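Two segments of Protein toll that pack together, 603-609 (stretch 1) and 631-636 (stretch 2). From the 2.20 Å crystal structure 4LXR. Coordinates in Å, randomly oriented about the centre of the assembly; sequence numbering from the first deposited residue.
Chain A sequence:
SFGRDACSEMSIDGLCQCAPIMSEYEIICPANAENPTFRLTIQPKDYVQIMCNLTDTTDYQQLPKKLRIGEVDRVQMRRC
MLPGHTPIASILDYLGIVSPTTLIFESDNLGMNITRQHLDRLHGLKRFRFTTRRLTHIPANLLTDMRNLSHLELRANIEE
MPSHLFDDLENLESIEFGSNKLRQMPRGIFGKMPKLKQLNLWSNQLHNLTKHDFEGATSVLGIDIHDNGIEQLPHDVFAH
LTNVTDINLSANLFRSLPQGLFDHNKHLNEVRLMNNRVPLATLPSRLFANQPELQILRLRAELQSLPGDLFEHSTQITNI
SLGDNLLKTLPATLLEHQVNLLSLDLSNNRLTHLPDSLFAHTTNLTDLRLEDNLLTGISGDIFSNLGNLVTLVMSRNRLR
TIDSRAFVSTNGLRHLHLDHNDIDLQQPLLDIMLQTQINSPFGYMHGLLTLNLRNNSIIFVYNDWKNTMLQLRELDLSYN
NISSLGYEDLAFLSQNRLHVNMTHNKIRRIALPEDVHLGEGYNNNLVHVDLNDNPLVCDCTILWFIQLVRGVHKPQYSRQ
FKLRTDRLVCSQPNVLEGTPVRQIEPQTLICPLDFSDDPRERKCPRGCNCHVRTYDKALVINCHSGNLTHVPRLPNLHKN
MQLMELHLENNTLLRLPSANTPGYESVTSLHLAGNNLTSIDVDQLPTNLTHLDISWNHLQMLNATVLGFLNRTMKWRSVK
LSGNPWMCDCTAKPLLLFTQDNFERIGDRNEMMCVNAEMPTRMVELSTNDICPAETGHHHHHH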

ATOM      1  N   LYS A 603     -16.119 -47.782  23.520  1.00 55.97           N
ATOM      2  CA  LYS A 603     -15.663 -46.998  22.372  1.00 61.46           C
ATOM      3  C   LYS A 603     -15.445 -47.844  21.105  1.00 61.12           C
ATOM      4  O   LYS A 603     -16.150 -48.828  20.894  1.00 62.32           O
ATOM      5  CB  LYS A 603     -14.419 -46.191  22.729  1.00 66.27           C
ATOM      6  CG  LYS A 603     -14.702 -45.124  23.767  1.00 73.56           C
ATOM      7  CD  LYS A 603     -13.574 -44.116  23.852  1.00 80.64           C
ATOM      8  CE  LYS A 603     -13.937 -42.976  24.783  1.00 84.02           C
ATOM      9  NZ  LYS A 603     -12.898 -41.916  24.760  1.00 88.95           N
ATOM     10  N   CYS A 604     -14.484 -47.465  20.263  1.00 58.25           N
ATOM     11  CA  CYS A 604     -14.334 -48.113  18.956  1.00 57.19           C
ATOM     12  C   CYS A 604     -13.742 -49.526  19.018  1.00 63.66           C
ATOM     13  O   CYS A 604     -12.645 -49.717  19.534  1.00 67.71           O
ATOM     14  CB  CYS A 604     -13.523 -47.243  17.989  1.00 50.74           C
ATOM     15  SG  CYS A 604     -13.751 -47.684  16.224  1.00 65.97           S
ATOM     16  N   PRO A 605     -14.466 -50.514  18.464  1.00 62.43           N
ATOM     17  CA  PRO A 605     -14.039 -51.921  18.442  1.00 64.45           C
ATOM     18  C   PRO A 605     -12.674 -52.112  17.781  1.00 67.05           C
ATOM     19  O   PRO A 605     -12.317 -51.333  16.901  1.00 65.68           O
ATOM     20  CB  PRO A 605     -15.130 -52.605  17.610  1.00 62.03           C
ATOM     21  CG  PRO A 605     -16.311 -51.711  17.721  1.00 52.56           C
ATOM     22  CD  PRO A 605     -15.771 -50.322  17.807  1.00 51.19           C
ATOM     23  N   ARG A 606     -11.953 -53.155  18.188  1.00 76.48           N
ATOM     24  CA  ARG A 606     -10.543 -53.361  17.824  1.00 89.63           C
ATOM     25  C   ARG A 606     -10.141 -53.042  16.381  1.00 86.54           C
ATOM     26  O   ARG A 606      -9.466 -52.043  16.130  1.00 90.01           O
ATOM     27  CB  ARG A 606     -10.090 -54.781  18.195  1.00100.83           C
ATOM     28  CG  ARG A 606      -9.698 -54.935  19.659  1.00110.17           C
ATOM     29  CD  ARG A 606      -9.127 -56.315  19.955  1.00119.80           C
ATOM     30  NE  ARG A 606      -8.594 -56.407  21.315  1.00126.42           N
ATOM     31  CZ  ARG A 606      -8.098 -57.519  21.852  1.00131.26           C
ATOM     32  NH1 ARG A 606      -8.067 -58.642  21.148  1.00132.21           N
ATOM     33  NH2 ARG A 606      -7.635 -57.510  23.097  1.00131.79           N
ATOM     34  N   GLY A 607     -10.540 -53.896  15.443  1.00 80.69           N
ATOM     35  CA  GLY A 607     -10.154 -53.720  14.055  1.00 75.34           C
ATOM     36  C   GLY A 607     -11.138 -52.872  13.274  1.00 71.51           C
ATOM     37  O   GLY A 607     -11.339 -53.077  12.073  1.00 74.33           O
ATOM     38  N   CYS A 608     -11.761 -51.922  13.963  1.00 63.17           N
ATOM     39  CA  CYS A 608     -12.762 -51.064  13.347  1.00 65.00           C
ATOM     40  C   CYS A 608     -12.313 -49.612  13.439  1.00 69.78           C
ATOM     41  O   CYS A 608     -11.582 -49.230  14.357  1.00 72.70           O
ATOM     42  CB  CYS A 608     -14.134 -51.234  14.027  1.00 54.72           C
ATOM     43  SG  CYS A 608     -14.819 -52.922  14.049  1.00 67.23           S
ATOM     44  N   ASN A 609     -12.737 -48.803  12.476  1.00 67.73           N
ATOM     45  CA  ASN A 609     -12.592 -47.358  12.599  1.00 59.61           C
ATOM     46  C   ASN A 609     -13.984 -46.752  12.752  1.00 55.21           C
ATOM     47  O   ASN A 609     -14.959 -47.262  12.172  1.00 53.28           O
ATOM     48  CB  ASN A 609     -11.845 -46.766  11.402  1.00 55.76           C
ATOM     49  CG  ASN A 609     -12.597 -46.940  10.099  1.00 57.69           C
ATOM     50  OD1 ASN A 609     -13.396 -46.087   9.713  1.00 63.10           O
ATOM     51  ND2 ASN A 609     -12.340 -48.045   9.410  1.00 59.77           N
ATOM     52  N   VAL A 631     -20.767 -59.873  15.522  1.00 53.32           N
ATOM     53  CA  VAL A 631     -20.765 -58.437  15.727  1.00 49.68           C
ATOM     54  C   VAL A 631     -19.973 -58.121  16.987  1.00 66.64           C
ATOM     55  O   VAL A 631     -20.324 -58.583  18.075  1.00 67.62           O
ATOM     56  CB  VAL A 631     -22.192 -57.891  15.875  1.00 48.14           C
ATOM     57  CG1 VAL A 631     -22.160 -56.417  16.289  1.00 48.08           C
ATOM     58  CG2 VAL A 631     -22.968 -58.077  14.569  1.00 45.85           C
ATOM     59  N   PRO A 632     -18.894 -57.336  16.848  1.00 61.64           N
ATOM     60  CA  PRO A 632     -18.046 -57.025  18.006  1.00 62.27           C
ATOM     61  C   PRO A 632     -18.737 -56.077  18.976  1.00 60.05           C
ATOM     62  O   PRO A 632     -19.728 -55.442  18.612  1.00 61.74           O
ATOM     63  CB  PRO A 632     -16.833 -56.345  17.375  1.00 55.70           C
ATOM     64  CG  PRO A 632     -17.358 -55.723  16.138  1.00 57.04           C
ATOM     65  CD  PRO A 632     -18.427 -56.663  15.624  1.00 58.62           C
ATOM     66  N   ARG A 633     -18.218 -56.008  20.198  1.00 67.49           N
ATOM     67  CA  ARG A 633     -18.670 -55.072  21.229  1.00 65.19           C
ATOM     68  C   ARG A 633     -18.759 -53.637  20.717  1.00 61.62           C
ATOM     69  O   ARG A 633     -17.756 -53.070  20.279  1.00 61.64           O
ATOM     70  CB  ARG A 633     -17.694 -55.110  22.402  1.00 62.97           C
ATOM     71  CG  ARG A 633     -17.404 -56.499  22.930  1.00 77.37           C
ATOM     72  CD  ARG A 633     -16.437 -56.433  24.114  1.00 94.17           C
ATOM     73  NE  ARG A 633     -16.467 -57.650  24.922  1.00103.83           N
ATOM     74  CZ  ARG A 633     -15.741 -57.838  26.020  1.00108.97           C
ATOM     75  NH1 ARG A 633     -14.918 -56.890  26.445  1.00111.58           N
ATOM     76  NH2 ARG A 633     -15.838 -58.978  26.692  1.00112.42           N
ATOM     77  N   LEU A 634     -19.950 -53.047  20.793  1.00 56.48           N
ATOM     78  CA  LEU A 634     -20.186 -51.704  20.251  1.00 62.47           C
ATOM     79  C   LEU A 634     -20.245 -50.639  21.343  1.00 57.26           C
ATOM     80  O   LEU A 634     -20.684 -50.912  22.457  1.00 69.53           O
ATOM     81  CB  LEU A 634     -21.478 -51.675  19.411  1.00 52.63           C
ATOM     82  CG  LEU A 634     -21.505 -52.579  18.176  1.00 50.67           C
ATOM     83  CD1 LEU A 634     -22.812 -52.421  17.362  1.00 48.20           C
ATOM     84  CD2 LEU A 634     -20.292 -52.325  17.295  1.00 50.69           C
ATOM     85  N   PRO A 635     -19.803 -49.412  21.021  1.00 60.21           N
ATOM     86  CA  PRO A 635     -19.892 -48.307  21.978  1.00 63.37           C
ATOM     87  C   PRO A 635     -21.323 -47.821  22.113  1.00 58.35           C
ATOM     88  O   PRO A 635     -22.086 -47.916  21.162  1.00 61.95           O
ATOM     89  CB  PRO A 635     -19.040 -47.213  21.328  1.00 62.79           C
ATOM     90  CG  PRO A 635     -19.103 -47.504  19.870  1.00 57.14           C
ATOM     91  CD  PRO A 635     -19.164 -49.001  19.757  1.00 57.67           C
ATOM     92  N   ASN A 636     -21.680 -47.307  23.283  1.00 69.57           N
ATOM     93  CA  ASN A 636     -23.004 -46.734  23.492  1.00 69.49           C
ATOM     94  C   ASN A 636     -23.231 -45.468  22.670  1.00 64.10           C
ATOM     95  O   ASN A 636     -22.308 -44.682  22.451  1.00 69.07           O
ATOM     96  CB  ASN A 636     -23.225 -46.449  24.976  1.00 76.00           C
ATOM     97  CG  ASN A 636     -24.054 -47.519  25.651  1.00 82.96           C
ATOM     98  OD1 ASN A 636     -25.170 -47.258  26.106  1.00 91.64           O
ATOM     99  ND2 ASN A 636     -23.527 -48.737  25.701  1.00 79.81           N
TER

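Two irregular segments of Protein toll meet in a small, largely apolar contact that buries 226 Å² in total and contains no hydrogen bond from one stretch to the other. At Lys-603 the CA-to-CB bond points away and the side chain comes no nearer than 4.9 Å, so contact falls to the backbone: Lys-603 O lies 3.2 Å from CD of Pro-635, which has no backbone N-H to donate. Cys-604 also turns its CA-to-CB bond away, and its sulfur is bonded covalently elsewhere in the structure. Pro-605 is the centre of the contact, buried and directed toward stretch 2. The compact, apolar ring of Pro-605 touches four residues: its CB lies 4.1 Å from CG of Pro-632, its CG 4.1 Å from CD2 of Leu-634 and its CD 4.1 Å from CD of Pro-635, while its CG also comes within 3.2 Å of the backbone O of Arg-633. Proline rings suit this place, supplying apolar surface on both stretches. Leu-634 starts away from stretch 1, but its m, t rotamer brings the end of the side chain back to the ring. Arg-633 instead leads its charged end away, leaving the carbonyl to make the contact. Beyond Pro-605 the chain turns through Arg-606 and Gly-607, which make no contact with stretch 2; the turn is closed by Cys-608 N donating to Pro-605 O at 3.0 Å. The CA-to-CB bond of Cys-608 points toward stretch 2, its SG 4.3 Å from CG of Pro-632.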